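Local coordinates for protein 4-oxalocrotonate decarboxylase NahK (Pseudomonas putida, PDB 5D2K) that catalyses the metal-assisted decarboxylation of (3E)-2-oxohex-3-enedioate to 2-oxopent-4-enoate and carbon dioxide, a step of aromatic hydrocarbon breakdown, at residues A92-V97 against S170-T175; P111-E116 against P144-I149. The protein carries 1 engineered substitution. One frame throughout, in Å; residues are numbered along the deposited sequence. Where two conformers were deposited one is given.

Both contacts belong to one mixed beta-sheet, and their centres lie about 10 Å apart. Along the chain the order is 92-97, 111-116, 144-149, 170-175, so both segments of contact 2 fall between those of contact 1. Strand 139-149 pairs with strand 112-121 on one side in contact 2 and with strand 170-175 on the other, where probable hydrogen bonds run from Ile174 N to Val146 O and from Val148 N to Arg172 O. Contact 1 then adds the short strand 96-97 beyond 170-175. Contact 2 carries the three glutamates that bind magnesium; contact 1 comes close to that site through Ser170, whose side chain lies about 6 Å from the bound 2-oxoadipic acid at the nearest atoms.

Contact 1: A92-V97 against S170-T175; sequences ADYFSV and STRFIT
Phe95 and Val97 grip Phe173 by its backbone: Phe173 N donates to Phe95 O at 2.9 Å, from well above the carbonyl plane, and Val97 N to Phe173 O at 2.9 Å. A water extends this ladder, donating to Val97 O and accepting from Thr175 N. Where the strand begins, Asp93 O accepts from both Ser96 N and Ser96 OG, fastening the 3-10 turn 93-95. Arg172 NH1 folds back to Thr171 O at 2.8 Å, with the acceptor close to the guanidinium plane, while Tyr94 O sits over a face of that group. Thr171 O also approaches Phe95 CD1 at 3.2 Å, and Thr171 C lies over one face of the Phe95 ring, toward its rim, opposite the face that meets Ala92 N. With chi1 at 68°, Phe173 CG stands between its backbone N and carbonyl carbon; the ring's face receives Ser96 CA, 4.1 Å from its centroid, in a CH-pi contact. Phe173 CD1 meets Phe95 CB at 3.7 Å. On the face opposite Ser96 and Phe173, Val97 and Ile174 lie side by side. Short parallel pairing thus joins strand 96-97 to 170-175 in the mixed sheet of the FAA hydrolase-type domain; Ser170 lies beside Glu147 of the metal site, its OG bonded to Asn167 O and weakly to Lys69.

Contact 2: P111-E116 against P144-I149; sequences PKIEAE and PTVEVI. With MG (magnesium ion), chain C; OOG (2-oxoadipic acid), chain D.
Glu114, Glu116 and Glu147 converge from two antiparallel strands on one magnesium ion, each giving a single carboxylate oxygen: Glu114 OE1 at 2.1 Å, Glu116 OE2 at 2.0 Å and Glu147 OE1 at 2.0 Å. Glu114 and Glu147 are an antiparallel hydrogen-bonded pair. Their stems leave the ladder differently: CG of Glu147 is anti to its backbone N (chi1 -159°), whereas CG of Glu114 is anti to its carbonyl carbon (chi1 -51°), and both chains then run extended to the metal. Glu114 OE1 and Glu147 OE1 stand 3.0 Å apart, a closeness that the shared cation probably makes tolerable. O4 and O5 of 2-oxoadipic acid, which chelates the metal, and a water bring the donor atoms to six; the water also donates to Glu116 OE1 at 2.7 Å. Outside the metal shell, Glu114 OE2 is salt-bridged to Lys77 and Glu147 OE2 to Lys69, and both lysines also bind the ligand. Ile149 crosses Glu114 at about a right angle, its CD1 3.3 Å from Glu114 OE2 and also near O2 of 2-oxoadipic acid. On the other face Ile113 packs against two valines of the partner strand, its CB 3.9 Å from Val146 CG1 and its CG2 touching Val148 CG2. Six backbone hydrogen bonds tie Lys112, Glu114 and Glu116 to Ile149, Glu147 and Thr145. The apolar face of Ile113, Ala115 and Val146 packs on strand 253-258 of the second sheet, while strand 170-175 flanks 144-149, and Ile242, Val246 and Val248 bond to the backbone of Ala115, Ile113 and Pro111.

Contact 1: A92-V97 against S170-T175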
ATOM      1  N   ALA A  92      -6.839   6.643   1.432  1.00  8.16           N
ATOM      2  CA  ALA A  92      -7.782   7.677   1.855  1.00  9.05           C
ATOM      3  C   ALA A  92      -7.237   8.478   3.034  1.00 10.36           C
ATOM      4  O   ALA A  92      -6.408   7.974   3.819  1.00 10.28           O
ATOM      5  CB  ALA A  92      -9.124   7.055   2.215  1.00 10.21           C
ATOM      6  N   ASP A  93      -7.711   9.712   3.189  1.00  9.76           N
ATOM      7  CA  ASP A  93      -7.131  10.575   4.214  1.00 10.43           C
ATOM      8  C   ASP A  93      -7.236   9.998   5.636  1.00 10.82           C
ATOM      9  O   ASP A  93      -6.276  10.104   6.402  1.00  9.84           O
ATOM     10  CB  ASP A  93      -7.714  12.008   4.149  1.00 12.77           C
ATOM     11  CG  ASP A  93      -9.241  12.080   4.088  1.00 11.46           C
ATOM     12  OD1 ASP A  93      -9.974  11.113   4.393  1.00 10.83           O
ATOM     13  OD2 ASP A  93      -9.704  13.197   3.756  1.00 11.64           O
ATOM     14  N   TYR A  94      -8.352   9.358   5.986  1.00  9.89           N
ATOM     15  CA  TYR A  94      -8.501   8.854   7.358  1.00  9.66           C
ATOM     16  C   TYR A  94      -7.613   7.631   7.627  1.00 10.34           C
ATOM     17  O   TYR A  94      -7.537   7.162   8.770  1.00 10.76           O
ATOM     18  CB  TYR A  94      -9.970   8.527   7.675  1.00 10.64           C
ATOM     19  CG  TYR A  94     -10.537   7.371   6.875  1.00 10.09           C
ATOM     20  CD1 TYR A  94     -10.444   6.070   7.342  1.00 10.10           C
ATOM     21  CD2 TYR A  94     -11.175   7.591   5.667  1.00  9.30           C
ATOM     22  CE1 TYR A  94     -10.964   5.006   6.606  1.00 10.15           C
ATOM     23  CE2 TYR A  94     -11.693   6.539   4.923  1.00 10.80           C
ATOM     24  CZ  TYR A  94     -11.582   5.247   5.407  1.00 10.93           C
ATOM     25  OH  TYR A  94     -12.104   4.187   4.687  1.00 11.66           O
ATOM     26  N   PHE A  95      -6.936   7.118   6.590  1.00  9.34           N
ATOM     27  CA  PHE A  95      -5.913   6.073   6.790  1.00  8.17           C
ATOM     28  C   PHE A  95      -4.708   6.611   7.555  1.00  9.67           C
ATOM     29  O   PHE A  95      -3.947   5.833   8.144  1.00  9.13           O
ATOM     30  CB  PHE A  95      -5.376   5.506   5.458  1.00 10.26           C
ATOM     31  CG  PHE A  95      -6.357   4.685   4.641  1.00 10.07           C
ATOM     32  CD1 PHE A  95      -7.695   4.531   5.000  1.00 10.73           C
ATOM     33  CD2 PHE A  95      -5.897   4.046   3.491  1.00  8.64           C
ATOM     34  CE1 PHE A  95      -8.556   3.757   4.210  1.00  9.58           C
ATOM     35  CE2 PHE A  95      -6.755   3.285   2.694  1.00  8.32           C
ATOM     36  CZ  PHE A  95      -8.080   3.142   3.054  1.00  9.52           C
ATOM     37  N   SER A  96      -4.490   7.930   7.507  1.00  8.97           N
ATOM     38  CA  SER A  96      -3.249   8.518   8.016  1.00  9.21           C
ATOM     39  C   SER A  96      -3.155   8.519   9.547  1.00 10.71           C
ATOM     40  O   SER A  96      -4.132   8.798  10.245  1.00 12.89           O
ATOM     41  CB  SER A  96      -3.097   9.946   7.475  1.00 12.96           C
ATOM     42  OG  SER A  96      -4.132  10.792   7.969  1.00 15.52           O
ATOM     43  N   VAL A  97      -1.955   8.213  10.040  1.00  9.36           N
ATOM     44  CA  VAL A  97      -1.628   8.169  11.467  1.00 11.78           C
ATOM     45  C   VAL A  97      -0.346   8.981  11.670  1.00  9.85           C
ATOM     46  O   VAL A  97       0.594   8.854  10.890  1.00 10.42           O
ATOM     47  CB  VAL A  97      -1.415   6.703  11.945  1.00  8.75           C
ATOM     48  CG1 VAL A  97      -1.062   6.621  13.435  1.00 11.75           C
ATOM     49  CG2 VAL A  97      -2.642   5.848  11.630  1.00 11.51           C
ATOM     50  N   SER A 170      -5.306  -2.195   2.023  1.00  9.75           N
ATOM     51  CA  SER A 170      -4.929  -0.940   2.663  1.00  9.37           C
ATOM     52  C   SER A 170      -5.857  -0.589   3.819  1.00 10.90           C
ATOM     53  O   SER A 170      -7.065  -0.850   3.757  1.00  9.46           O
ATOM     54  CB  SER A 170      -4.943   0.196   1.641  1.00 10.63           C
ATOM     55  OG  SER A 170      -4.099  -0.091   0.536  1.00 14.57           O
ATOM     56  N   THR A 171      -5.312   0.035   4.861  1.00  9.11           N
ATOM     57  CA  THR A 171      -6.179   0.511   5.938  1.00  9.33           C
ATOM     58  C   THR A 171      -5.582   1.655   6.783  1.00  8.56           C
ATOM     59  O   THR A 171      -6.321   2.572   7.149  1.00  9.89           O
ATOM     60  CB  THR A 171      -6.617  -0.683   6.860  1.00  9.16           C
ATOM     61  OG1 THR A 171      -7.886  -0.390   7.460  1.00 13.51           O
ATOM     62  CG2 THR A 171      -5.587  -1.015   7.951  1.00 10.89           C
ATOM     63  N   ARG A 172      -4.275   1.625   7.080  1.00  7.87           N
ATOM     64  CA  ARG A 172      -3.622   2.748   7.767  1.00  8.23           C
ATOM     65  C   ARG A 172      -2.210   2.927   7.253  1.00  9.09           C
ATOM     66  O   ARG A 172      -1.620   1.985   6.730  1.00  9.23           O
ATOM     67  CB  ARG A 172      -3.539   2.547   9.288  1.00  9.41           C
ATOM     68  CG  ARG A 172      -4.873   2.298  10.016  1.00  9.80           C
ATOM     69  CD  ARG A 172      -5.698   3.571  10.191  1.00 10.41           C
ATOM     70  NE  ARG A 172      -6.914   3.286  10.968  1.00 12.09           N
ATOM     71  CZ  ARG A 172      -8.079   2.927  10.442  1.00 13.15           C
ATOM     72  NH1 ARG A 172      -8.224   2.813   9.124  1.00 11.43           N
ATOM     73  NH2 ARG A 172      -9.112   2.672  11.242  1.00 12.90           N
ATOM     74  N   PHE A 173      -1.671   4.131   7.418  1.00  8.05           N
ATOM     75  CA  PHE A 173      -0.243   4.332   7.188  1.00 10.49           C
ATOM     76  C   PHE A 173       0.269   5.397   8.145  1.00 10.16           C
ATOM     77  O   PHE A 173      -0.447   6.333   8.500  1.00  9.32           O
ATOM     78  CB  PHE A 173       0.050   4.695   5.720  1.00  9.66           C
ATOM     79  CG  PHE A 173      -0.465   6.044   5.289  1.00 10.96           C
ATOM     80  CD1 PHE A 173      -1.763   6.197   4.802  1.00  8.66           C
ATOM     81  CD2 PHE A 173       0.357   7.163   5.348  1.00 10.30           C
ATOM     82  CE1 PHE A 173      -2.226   7.448   4.400  1.00  9.38           C
ATOM     83  CE2 PHE A 173      -0.098   8.410   4.948  1.00 11.49           C
ATOM     84  CZ  PHE A 173      -1.388   8.561   4.473  1.00 10.70           C
ATOM     85  N   ILE A 174       1.517   5.218   8.569  1.00  9.50           N
ATOM     86  CA  ILE A 174       2.155   6.081   9.568  1.00  9.74           C
ATOM     87  C   ILE A 174       3.423   6.703   8.986  1.00 10.95           C
ATOM     88  O   ILE A 174       4.368   5.984   8.669  1.00 10.63           O
ATOM     89  CB  ILE A 174       2.539   5.288  10.847  1.00 10.46           C
ATOM     90  CG1 ILE A 174       1.395   4.377  11.308  1.00 13.75           C
ATOM     91  CG2 ILE A 174       2.986   6.241  11.960  1.00  9.74           C
ATOM     92  CD1 ILE A 174       1.851   3.076  11.991  1.00 12.22           C
ATOM     93  N   THR A 175       3.459   8.024   8.843  1.00 10.23           N
ATOM     94  CA  THR A 175       4.667   8.685   8.346  1.00  9.94           C
ATOM     95  C   THR A 175       5.492   9.184   9.523  1.00 12.22           C
ATOM     96  O   THR A 175       4.950   9.484  10.598  1.00 14.95           O
ATOM     97  CB  THR A 175       4.358   9.872   7.411  1.00 12.80           C
ATOM     98  OG1 THR A 175       3.605  10.866   8.117  1.00 15.05           O
ATOM     99  CG2 THR A 175       3.585   9.411   6.174  1.00 14.08           C
TER
HETATM  100  O   HOH W   1       0.775   9.533   8.308  1.00 24.26           O

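Contact 2: P111-E116 against P144-I149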
ATOM      1  N   PRO A 111      -4.616  -7.020  11.742  1.00 11.06           N
ATOM      2  CA  PRO A 111      -3.629  -6.135  11.117  1.00 10.68           C
ATOM      3  C   PRO A 111      -2.180  -6.588  11.235  1.00 11.90           C
ATOM      4  O   PRO A 111      -1.791  -7.279  12.182  1.00 12.13           O
ATOM      5  CB  PRO A 111      -3.821  -4.819  11.877  1.00 11.00           C
ATOM      6  CG  PRO A 111      -4.276  -5.255  13.237  1.00 11.82           C
ATOM      7  CD  PRO A 111      -5.203  -6.409  12.948  1.00 12.56           C
ATOM      8  N   LYS A 112      -1.405  -6.187  10.229  1.00 11.88           N
ATOM      9  CA  LYS A 112       0.035  -6.398  10.182  0.50 10.67           C
ATOM     10  C   LYS A 112       0.702  -5.087   9.799  1.00 10.72           C
ATOM     11  O   LYS A 112       0.079  -4.255   9.138  1.00 11.18           O
ATOM     12  CB  LYS A 112       0.423  -7.462   9.152  0.50 11.70           C
ATOM     13  CG  LYS A 112      -0.196  -8.834   9.337  0.50 14.85           C
ATOM     14  CD  LYS A 112       0.302  -9.759   8.227  0.50 17.80           C
ATOM     15  CE  LYS A 112      -0.438 -11.087   8.224  0.50 23.80           C
ATOM     16  NZ  LYS A 112      -0.214 -11.840   9.483  0.50 23.41           N
ATOM     17  N   ILE A 113       1.965  -4.914  10.181  1.00  9.48           N
ATOM     18  CA  ILE A 113       2.709  -3.734   9.737  1.00  9.20           C
ATOM     19  C   ILE A 113       3.832  -4.100   8.777  1.00 11.99           C
ATOM     20  O   ILE A 113       4.400  -5.188   8.854  1.00 12.87           O
ATOM     21  CB  ILE A 113       3.314  -2.919  10.900  1.00 11.88           C
ATOM     22  CG1 ILE A 113       4.238  -3.786  11.760  1.00 11.86           C
ATOM     23  CG2 ILE A 113       2.216  -2.267  11.733  1.00 13.46           C
ATOM     24  CD1 ILE A 113       5.182  -2.958  12.614  1.00 18.17           C
ATOM     25  N   GLU A 114       4.124  -3.158   7.883  1.00 11.19           N
ATOM     26  CA  GLU A 114       5.193  -3.255   6.880  1.00 12.73           C
ATOM     27  C   GLU A 114       6.035  -1.991   6.923  1.00 12.18           C
ATOM     28  O   GLU A 114       5.499  -0.888   7.035  1.00 13.15           O
ATOM     29  CB  GLU A 114       4.623  -3.398   5.452  1.00 20.65           C
ATOM     30  CG  GLU A 114       3.579  -4.469   5.246  1.00 24.11           C
ATOM     31  CD  GLU A 114       2.985  -4.462   3.835  1.00 22.64           C
ATOM     32  OE1 GLU A 114       2.609  -3.389   3.314  1.00 15.38           O
ATOM     33  OE2 GLU A 114       2.868  -5.549   3.249  1.00 32.94           O
ATOM     34  N   ALA A 115       7.353  -2.125   6.796  1.00 10.93           N
ATOM     35  CA  ALA A 115       8.200  -0.939   6.672  1.00 10.58           C
ATOM     36  C   ALA A 115       8.428  -0.566   5.211  1.00 11.03           C
ATOM     37  O   ALA A 115       8.796  -1.413   4.399  1.00 11.34           O
ATOM     38  CB  ALA A 115       9.531  -1.166   7.370  1.00 13.36           C
ATOM     39  N   GLU A 116       8.193   0.702   4.875  1.00  8.57           N
ATOM     40  CA  GLU A 116       8.304   1.157   3.481  1.00 10.37           C
ATOM     41  C   GLU A 116       9.000   2.501   3.370  1.00  9.23           C
ATOM     42  O   GLU A 116       9.196   3.201   4.365  1.00  9.99           O
ATOM     43  CB  GLU A 116       6.913   1.254   2.820  1.00 10.32           C
ATOM     44  CG  GLU A 116       6.027   0.045   3.117  1.00  9.33           C
ATOM     45  CD  GLU A 116       4.871  -0.172   2.163  1.00 12.26           C
ATOM     46  OE1 GLU A 116       4.799   0.463   1.093  1.00 10.22           O
ATOM     47  OE2 GLU A 116       4.035  -1.034   2.487  1.00 13.43           O
ATOM     48  N   PRO A 144       9.850   8.269   5.306  1.00  9.06           N
ATOM     49  CA  PRO A 144       9.753   6.972   5.996  1.00  9.95           C
ATOM     50  C   PRO A 144       8.304   6.687   6.373  1.00 10.67           C
ATOM     51  O   PRO A 144       7.652   7.564   6.940  1.00  9.51           O
ATOM     52  CB  PRO A 144      10.627   7.168   7.234  1.00  9.22           C
ATOM     53  CG  PRO A 144      11.685   8.146   6.770  1.00  8.94           C
ATOM     54  CD  PRO A 144      10.883   9.131   5.908  1.00 10.10           C
ATOM     55  N   THR A 145       7.798   5.508   6.017  1.00  7.71           N
ATOM     56  CA  THR A 145       6.380   5.203   6.195  1.00  8.25           C
ATOM     57  C   THR A 145       6.178   3.749   6.598  1.00 10.40           C
ATOM     58  O   THR A 145       6.707   2.845   5.948  1.00 12.33           O
ATOM     59  CB  THR A 145       5.571   5.451   4.895  1.00  9.32           C
ATOM     60  OG1 THR A 145       5.818   6.771   4.402  1.00 10.25           O
ATOM     61  CG2 THR A 145       4.067   5.288   5.132  1.00 11.61           C
ATOM     62  N   VAL A 146       5.396   3.528   7.653  1.00  8.48           N
ATOM     63  CA  VAL A 146       4.992   2.187   8.050  1.00  9.33           C
ATOM     64  C   VAL A 146       3.546   1.962   7.625  1.00 10.82           C
ATOM     65  O   VAL A 146       2.670   2.753   7.992  1.00 12.88           O
ATOM     66  CB  VAL A 146       5.125   1.990   9.580  1.00  9.47           C
ATOM     67  CG1 VAL A 146       4.606   0.607  10.008  1.00 11.48           C
ATOM     68  CG2 VAL A 146       6.579   2.143   9.996  1.00 10.89           C
ATOM     69  N   GLU A 147       3.287   0.934   6.820  1.00  8.34           N
ATOM     70  CA  GLU A 147       1.907   0.624   6.469  1.00  8.55           C
ATOM     71  C   GLU A 147       1.302  -0.325   7.477  1.00 10.83           C
ATOM     72  O   GLU A 147       1.973  -1.213   7.972  1.00 11.36           O
ATOM     73  CB  GLU A 147       1.781  -0.007   5.078  1.00  9.50           C
ATOM     74  CG  GLU A 147       0.345   0.154   4.548  1.00 11.11           C
ATOM     75  CD  GLU A 147       0.101  -0.373   3.138  1.00 14.88           C
ATOM     76  OE1 GLU A 147       1.000  -0.998   2.537  1.00 13.63           O
ATOM     77  OE2 GLU A 147      -1.027  -0.165   2.639  1.00 15.12           O
ATOM     78  N   VAL A 148       0.022  -0.125   7.773  1.00  7.08           N
ATOM     79  CA  VAL A 148      -0.774  -1.146   8.444  1.00  9.54           C
ATOM     80  C   VAL A 148      -1.657  -1.767   7.383  1.00  8.59           C
ATOM     81  O   VAL A 148      -2.516  -1.076   6.823  1.00 10.42           O
ATOM     82  CB  VAL A 148      -1.630  -0.582   9.587  1.00  9.40           C
ATOM     83  CG1 VAL A 148      -2.344  -1.735  10.318  1.00 10.17           C
ATOM     84  CG2 VAL A 148      -0.771   0.219  10.559  1.00  9.54           C
ATOM     85  N   ILE A 149      -1.435  -3.045   7.083  1.00  9.12           N
ATOM     86  CA  ILE A 149      -2.302  -3.737   6.135  1.00  8.61           C
ATOM     87  C   ILE A 149      -3.260  -4.643   6.878  1.00  9.79           C
ATOM     88  O   ILE A 149      -2.972  -5.100   7.987  1.00 11.69           O
ATOM     89  CB  ILE A 149      -1.519  -4.551   5.091  1.00 11.50           C
ATOM     90  CG1 ILE A 149      -0.535  -5.505   5.764  1.00 12.80           C
ATOM     91  CG2 ILE A 149      -0.836  -3.613   4.086  1.00 13.83           C
ATOM     92  CD1 ILE A 149       0.076  -6.526   4.789  1.00 18.65           C
TER
HETATM   93 MG    MG C 301       2.495  -2.055   1.691  1.00 12.55          MG
HETATM   94  C2  OOG D 302      -1.345  -6.884   0.068  1.00 22.99           C
HETATM   95  C3  OOG D 302      -0.653  -5.566   0.369  1.00 26.41           C
HETATM   96  C4  OOG D 302       0.748  -5.550  -0.206  1.00 22.44           C
HETATM   97  C6  OOG D 302       3.043  -4.379   0.196  1.00 17.49           C
HETATM   98  O4  OOG D 302       3.689  -3.386   0.605  1.00 16.59           O
HETATM   99  O3  OOG D 302       3.638  -5.389  -0.260  1.00 20.41           O
HETATM  100  C5  OOG D 302       1.537  -4.354   0.277  1.00 16.99           C
HETATM  101  C1  OOG D 302      -1.208  -7.825   1.248  1.00 30.42           C
HETATM  102  O1  OOG D 302      -2.229  -8.218   1.884  1.00 26.12           O
HETATM  103  O2  OOG D 302      -0.062  -8.222   1.588  1.00 31.38           O
HETATM  104  O5  OOG D 302       1.012  -3.360   0.731  1.00 13.72           O
HETATM  105  O   HOH W   2       2.606  -0.765   0.051  1.00 12.84           O